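Local coordinates for protein inorganic pyrophosphatase (Shewanella sp. AS-11, PDB 6LL8) that probably catalyses the hydrolysis of diphosphate to two phosphates with the help of bound divalent metal ions, at residues I11-S16 with I71-E76; S117-K122 with C142-D147. All blocks are in the same frame, centred on the assembly; numbering follows the deposited sequence.

Interaction 1 (I11-S16 with I71-E76); sequences IPDSDS and IVDHSE. With MG (magnesium ion), chain C; MG (magnesium ion), chain D; MG (magnesium ion), chain F; 2PN (imidodiphosphoric acid), chain I.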
loop_
_atom_site.group_PDB
_atom_site.type_symbol
_atom_site.label_atom_id
_atom_site.label_comp_id
_atom_site.label_asym_id
_atom_site.label_seq_id
_atom_site.Cartn_x
_atom_site.Cartn_y
_atom_site.Cartn_z
ATOM N N ILE A 11 -6.122 -1.196 6.230
ATOM C CA ILE A 11 -4.763 -0.865 6.726
ATOM C C ILE A 11 -4.145 0.100 5.723
ATOM O O ILE A 11 -3.187 -0.177 4.991
ATOM C CB ILE A 11 -3.904 -2.092 7.046
ATOM C CG1 ILE A 11 -4.701 -2.998 8.009
ATOM C CG2 ILE A 11 -2.575 -1.635 7.647
ATOM C CD1 ILE A 11 -3.987 -4.200 8.468
ATOM N N PRO A 12 -4.751 1.285 5.584
ATOM C CA PRO A 12 -4.355 2.181 4.494
ATOM C C PRO A 12 -2.935 2.691 4.701
ATOM O O PRO A 12 -2.518 3.011 5.804
ATOM C CB PRO A 12 -5.352 3.315 4.594
ATOM C CG PRO A 12 -5.846 3.291 6.009
ATOM C CD PRO A 12 -5.883 1.809 6.367
ATOM N N ASP A 13 -2.267 2.888 3.575
ATOM C CA ASP A 13 -0.971 3.567 3.498
ATOM C C ASP A 13 -1.149 4.938 2.862
ATOM O O ASP A 13 -2.273 5.380 2.568
ATOM C CB ASP A 13 0.020 2.688 2.788
ATOM C CG ASP A 13 -0.432 2.237 1.403
ATOM O OD1 ASP A 13 -1.406 2.793 0.844
ATOM O OD2 ASP A 13 0.184 1.301 0.838
ATOM N N SER A 14 -0.056 5.633 2.650
ATOM C CA SER A 14 -0.113 7.000 2.132
ATOM C C SER A 14 -0.780 7.024 0.763
ATOM O O SER A 14 -1.526 7.977 0.479
ATOM C CB SER A 14 1.245 7.644 2.131
ATOM O OG SER A 14 1.740 7.741 3.439
ATOM N N ASP A 15 -0.482 6.098 -0.116
ATOM C CA ASP A 15 -1.129 6.101 -1.429
ATOM C C ASP A 15 -2.635 5.992 -1.286
ATOM O O ASP A 15 -3.384 6.741 -1.931
ATOM C CB ASP A 15 -0.566 4.954 -2.257
ATOM C CG ASP A 15 -0.852 4.930 -3.735
ATOM O OD1 ASP A 15 -1.139 6.031 -4.291
ATOM O OD2 ASP A 15 -0.715 3.853 -4.360
ATOM N N SER A 16 -3.113 5.097 -0.447
ATOM C CA SER A 16 -4.553 4.913 -0.235
ATOM C C SER A 16 -5.189 6.160 0.373
ATOM O O SER A 16 -6.341 6.465 0.044
ATOM C CB SER A 16 -4.820 3.698 0.630
ATOM O OG SER A 16 -4.821 2.488 -0.108
ATOM N N ILE A 71 -12.853 2.637 -5.638
ATOM C CA ILE A 71 -11.772 1.900 -4.966
ATOM C C ILE A 71 -10.434 2.486 -5.418
ATOM O O ILE A 71 -10.220 2.706 -6.599
ATOM C CB ILE A 71 -11.863 0.412 -5.306
ATOM C CG1 ILE A 71 -13.169 -0.217 -4.817
ATOM C CG2 ILE A 71 -10.634 -0.359 -4.831
ATOM C CD1 ILE A 71 -13.279 -0.429 -3.352
ATOM N N VAL A 72 -9.515 2.637 -4.476
ATOM C CA VAL A 72 -8.137 3.112 -4.731
ATOM C C VAL A 72 -7.164 2.046 -4.244
ATOM O O VAL A 72 -7.277 1.561 -3.122
ATOM C CB VAL A 72 -7.910 4.454 -4.013
ATOM C CG1 VAL A 72 -6.521 4.996 -4.259
ATOM C CG2 VAL A 72 -8.951 5.479 -4.401
ATOM N N ASP A 73 -6.154 1.766 -5.061
ATOM C CA ASP A 73 -4.906 1.132 -4.586
ATOM C C ASP A 73 -5.079 -0.343 -4.220
ATOM O O ASP A 73 -4.204 -0.869 -3.520
ATOM C CB ASP A 73 -4.287 1.952 -3.464
ATOM C CG ASP A 73 -2.887 1.652 -3.034
ATOM O OD1 ASP A 73 -1.995 1.432 -3.906
ATOM O OD2 ASP A 73 -2.678 1.708 -1.814
ATOM N N HIS A 74 -6.090 -1.016 -4.736
ATOM C CA HIS A 74 -6.208 -2.485 -4.705
ATOM C C HIS A 74 -7.368 -2.916 -5.588
ATOM O O HIS A 74 -8.186 -2.072 -5.955
ATOM C CB HIS A 74 -6.417 -3.000 -3.276
ATOM C CG HIS A 74 -7.779 -2.768 -2.764
ATOM N ND1 HIS A 74 -8.742 -3.767 -2.791
ATOM C CD2 HIS A 74 -8.312 -1.664 -2.216
ATOM C CE1 HIS A 74 -9.839 -3.215 -2.271
ATOM N NE2 HIS A 74 -9.632 -1.956 -1.882
ATOM N N SER A 75 -7.511 -4.225 -5.796
ATOM C CA SER A 75 -8.744 -4.761 -6.383
ATOM C C SER A 75 -9.117 -6.105 -5.758
ATOM O O SER A 75 -9.558 -7.017 -6.476
ATOM C CB SER A 75 -8.688 -4.811 -7.880
ATOM O OG SER A 75 -7.607 -5.599 -8.361
ATOM N N GLU A 76 -8.999 -6.194 -4.434
ATOM C CA GLU A 76 -9.141 -7.459 -3.690
ATOM C C GLU A 76 -10.323 -7.438 -2.735
ATOM O O GLU A 76 -10.479 -6.493 -1.961
ATOM C CB GLU A 76 -7.903 -7.690 -2.810
ATOM C CG GLU A 76 -6.588 -7.739 -3.556
ATOM C CD GLU A 76 -6.378 -8.906 -4.495
ATOM O OE1 GLU A 76 -6.908 -9.986 -4.253
ATOM O OE2 GLU A 76 -5.678 -8.701 -5.490
HETATM MG MG MG C . -1.124 1.044 -0.745
HETATM MG MG MG D . 0.087 1.968 -3.864
HETATM MG MG MG F . 1.938 2.143 -0.615
HETATM P P1 2PN I . 1.114 -0.541 -2.209
HETATM O O1 2PN I . -0.236 -0.545 -1.497
HETATM O O2 2PN I . 2.218 0.004 -1.342
HETATM O O3 2PN I . 1.021 0.171 -3.546
HETATM N N1 2PN I . 1.472 -2.112 -2.543
HETATM P P2 2PN I . 2.579 -3.200 -1.985
HETATM O O4 2PN I . 1.752 -4.428 -1.618
HETATM O O5 2PN I . 3.251 -2.610 -0.764
HETATM O O6 2PN I . 3.547 -3.486 -3.108
HETATM O O HOH W 1 1.950 4.367 0.311
HETATM O O HOH W 2 3.783 1.316 0.640
#
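S16 and D73 mark the closest approach of the two backbones, CA to CA 5.8 Å, where the first turn of helix 14-29 faces the loop that follows strand 68-72. The contact is small, buried and mostly polar. D73 lies at its centre. With CG anti to the backbone N (chi1 -167°), the carboxylate of D73 is carried toward 11-16, where its two oxygens serve different metals. D73 OD2 binds one magnesium at 2.0 Å. D13 grips the same ion with both oxygens, OD1 at 2.4 Å and OD2 at 2.1 Å. D13 and D73 thus meet tip to tip, their carboxylate planes 37° apart. H9 and O1 of the imidodiphosphate also bind this ion. D73 OD1 and D15 OD2 share a second magnesium and lie 2.8 Å from each other. These two carboxylates are turned 66° apart. Oxygen O3 of the imidodiphosphate, H95 and D147 also bind this ion. D13 OD2 also bridges to a third magnesium, which holds two waters, the imidodiphosphate oxygen O2 and D147. One of these waters accepts from D15 N.

Hydrogen bonds fix the ligating groups. S16 OG donates to the anti lone pair of D73 OD2 at 2.8 Å. S16 N donates to D13 OD1 at 3.1 Å, so D13 is the N-cap of helix 14-29 as well as a metal ligand. D15 OD1 has its partner in N118. V72 adds a looser touch, with CG1 near the carbonyl oxygen of D15.

Three carboxylates converge here. Their charges would probably repel one another without the ions between them. The metals bind the substrate analogue and, with the S16 to D73 bond, link the start of helix 14-29 to the loop after strand 68-72.

Interaction 2 (S117-K122 with C142-D147); sequences SNTVIK and CAILSD. Unlike the reference sequence in segment 117-122: S117 (reference Arg). With MG (magnesium ion), chain D; MG (magnesium ion), chain F; 2PN (imidodiphosphoric acid), chain I.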
loop_
_atom_site.group_PDB
_atom_site.type_symbol
_atom_site.label_atom_id
_atom_site.label_comp_id
_atom_site.label_asym_id
_atom_site.label_seq_id
_atom_site.Cartn_x
_atom_site.Cartn_y
_atom_site.Cartn_z
ATOM N N SER A 117 -0.492 4.558 -7.200
ATOM C CA SER A 117 -1.842 4.903 -7.659
ATOM C C SER A 117 -1.941 6.388 -7.948
ATOM O O SER A 117 -2.682 6.800 -8.859
ATOM C CB SER A 117 -2.896 4.540 -6.635
ATOM O OG SER A 117 -2.946 3.165 -6.339
ATOM N N ASN A 118 -1.262 7.224 -7.186
ATOM C CA ASN A 118 -1.343 8.687 -7.373
ATOM C C ASN A 118 -0.724 9.112 -8.695
ATOM O O ASN A 118 -1.112 10.186 -9.184
ATOM C CB ASN A 118 -0.771 9.454 -6.178
ATOM C CG ASN A 118 -1.771 9.629 -5.057
ATOM O OD1 ASN A 118 -2.538 10.599 -5.101
ATOM N ND2 ASN A 118 -1.859 8.685 -4.126
ATOM N N THR A 119 0.168 8.323 -9.279
ATOM C CA THR A 119 0.655 8.603 -10.655
ATOM C C THR A 119 -0.521 8.508 -11.618
ATOM O O THR A 119 -0.661 9.340 -12.548
ATOM C CB THR A 119 1.802 7.678 -11.006
ATOM O OG1 THR A 119 2.834 7.936 -10.055
ATOM C CG2 THR A 119 2.305 7.861 -12.415
ATOM N N VAL A 120 -1.351 7.489 -11.441
ATOM C CA VAL A 120 -2.542 7.308 -12.299
ATOM C C VAL A 120 -3.558 8.418 -12.001
ATOM O O VAL A 120 -4.177 8.958 -12.921
ATOM C CB VAL A 120 -3.147 5.918 -12.102
ATOM C CG1 VAL A 120 -4.265 5.710 -13.128
ATOM C CG2 VAL A 120 -2.108 4.824 -12.227
ATOM N N ILE A 121 -3.763 8.795 -10.743
ATOM C CA ILE A 121 -4.688 9.896 -10.444
ATOM C C ILE A 121 -4.193 11.173 -11.114
ATOM O O ILE A 121 -5.017 11.923 -11.625
ATOM C CB ILE A 121 -4.875 10.019 -8.924
ATOM C CG1 ILE A 121 -5.529 8.754 -8.369
ATOM C CG2 ILE A 121 -5.684 11.251 -8.588
ATOM C CD1 ILE A 121 -5.539 8.661 -6.857
ATOM N N LYS A 122 -2.896 11.420 -11.172
ATOM C CA LYS A 122 -2.401 12.618 -11.889
ATOM C C LYS A 122 -2.813 12.517 -13.351
ATOM O O LYS A 122 -3.217 13.535 -13.936
ATOM C CB LYS A 122 -0.897 12.743 -11.679
ATOM C CG LYS A 122 -0.344 14.122 -11.918
ATOM C CD LYS A 122 -0.102 14.501 -13.280
ATOM C CE LYS A 122 0.546 15.892 -13.316
ATOM N NZ LYS A 122 0.823 16.201 -14.714
ATOM N N CYS A 142 4.238 13.106 -2.276
ATOM C CA CYS A 142 4.731 12.273 -1.159
ATOM C C CYS A 142 4.300 10.826 -1.368
ATOM O O CYS A 142 5.096 9.897 -1.116
ATOM C CB CYS A 142 4.236 12.777 0.180
ATOM S SG CYS A 142 4.997 14.312 0.715
ATOM N N ALA A 143 3.051 10.598 -1.743
ATOM C CA ALA A 143 2.598 9.217 -1.946
ATOM C C ALA A 143 3.459 8.499 -2.981
ATOM O O ALA A 143 3.818 7.320 -2.782
ATOM C CB ALA A 143 1.156 9.192 -2.369
ATOM N N ILE A 144 3.821 9.173 -4.071
ATOM C CA ILE A 144 4.597 8.514 -5.137
ATOM C C ILE A 144 6.015 8.257 -4.631
ATOM O O ILE A 144 6.579 7.197 -4.913
ATOM C CB ILE A 144 4.567 9.344 -6.429
ATOM C CG1 ILE A 144 3.143 9.587 -6.937
ATOM C CG2 ILE A 144 5.418 8.651 -7.495
ATOM C CD1 ILE A 144 3.029 10.701 -7.925
ATOM N N LEU A 145 6.606 9.210 -3.926
ATOM C CA LEU A 145 7.939 8.999 -3.330
ATOM C C LEU A 145 7.917 7.817 -2.376
ATOM O O LEU A 145 8.900 7.070 -2.281
ATOM C CB LEU A 145 8.375 10.270 -2.613
ATOM C CG LEU A 145 8.799 11.412 -3.520
ATOM C CD1 LEU A 145 8.798 12.700 -2.714
ATOM C CD2 LEU A 145 10.152 11.162 -4.156
ATOM N N SER A 146 6.837 7.621 -1.633
ATOM C CA SER A 146 6.717 6.502 -0.681
ATOM C C SER A 146 6.593 5.188 -1.446
ATOM O O SER A 146 7.370 4.250 -1.193
ATOM C CB SER A 146 5.552 6.730 0.244
ATOM O OG SER A 146 5.574 5.738 1.230
ATOM N N ASP A 147 5.617 5.100 -2.331
ATOM C CA ASP A 147 5.382 3.830 -3.047
ATOM C C ASP A 147 6.577 3.414 -3.890
ATOM O O ASP A 147 6.845 2.224 -4.008
ATOM C CB ASP A 147 4.161 3.945 -3.941
ATOM C CG ASP A 147 2.898 3.423 -3.305
ATOM O OD1 ASP A 147 2.798 3.528 -2.087
ATOM O OD2 ASP A 147 1.953 3.009 -4.027
HETATM MG MG MG D . 0.087 1.968 -3.864
HETATM MG MG MG F . 1.938 2.143 -0.615
HETATM P P1 2PN I . 1.114 -0.541 -2.209
HETATM O O1 2PN I . -0.236 -0.545 -1.497
HETATM O O2 2PN I . 2.218 0.004 -1.342
HETATM O O3 2PN I . 1.021 0.171 -3.546
HETATM N N1 2PN I . 1.472 -2.112 -2.543
HETATM P P2 2PN I . 2.579 -3.200 -1.985
HETATM O O4 2PN I . 1.752 -4.428 -1.618
HETATM O O5 2PN I . 3.251 -2.610 -0.764
HETATM O O6 2PN I . 3.547 -3.486 -3.108
HETATM O O HOH W 2 3.783 1.316 0.640
HETATM O O HOH W 1 1.950 4.367 0.311
#
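N118 and I144 face each other where two helices pack, their CA atoms 6.3 Å apart. The axes of the short segments run roughly antiparallel, at a signed crossing angle of -142°, and come within 9.0 Å. N118 reaches across with its amide. ND2 lies 3.5 Å from A143 CB, and its hydrogen bond goes to D15 OD1. CB of N118 rests 4.0 Å from I144 CG1.

T119 and I144 cross at about a right angle. In I144, CG1 is anti to the carbonyl carbon and beside the backbone N (chi1 -58°), and the chain then extends to CD1 (chi2 163°). T119 OG1 also lies anti to its carbonyl carbon, which sets it against I144. Both CG1 and CD1 lie against this hydroxyl, with CD1 at 3.5 Å from T119 OG1. The hydroxyl is hydrogen-bonded to D160. An alanine at I144 would probably open a gap beside the T119 hydroxyl and the CB of N118, and take away packing against helix 158-171.

Polar groups gather at the active-site end. D147, the last residue of its helix, splits its carboxylate between two metals. OD1 binds the magnesium that holds O2 of the imidodiphosphate, at 2.2 Å, and OD2 the one that holds O3, at 2.1 Å. S117, which differs from the reference sequence, begins the facing helix. Its OG is hydrogen-bonded to D73 OD1 and its N to D15 OD2, so the helix start meets metal-binding carboxylates directly.

Other helices enclose the pair. C163, V164 and L167 of helix 158-171 cover I144, and M140, one turn earlier in helix 134-147, packs on N118 and I121. Helix 176-187 touches C142 and L145. At the metal end, H95, just after strand 88-94, meets S117.

The two contacts follow one another along the chain: interaction 1 closes at E76, and interaction 2 opens at S117. Their centres are 11 Å apart, and all four segments belong to the N-terminal, DHH part of the chain or its rough end. Interaction 1 joins helix 14-29 to strand 68-72 of the six-stranded parallel sheet. Interaction 2 pairs helices 117-128 and 134-147. They meet directly, with A143 CB packed 4.0 Å from D15 CA, and they share two magnesium ions and the imidodiphosphate. One metal cluster is thus built from distant parts of the sequence. K204, R294 and K295, late in the chain, also hold the ligand, consistent with a site between two domains.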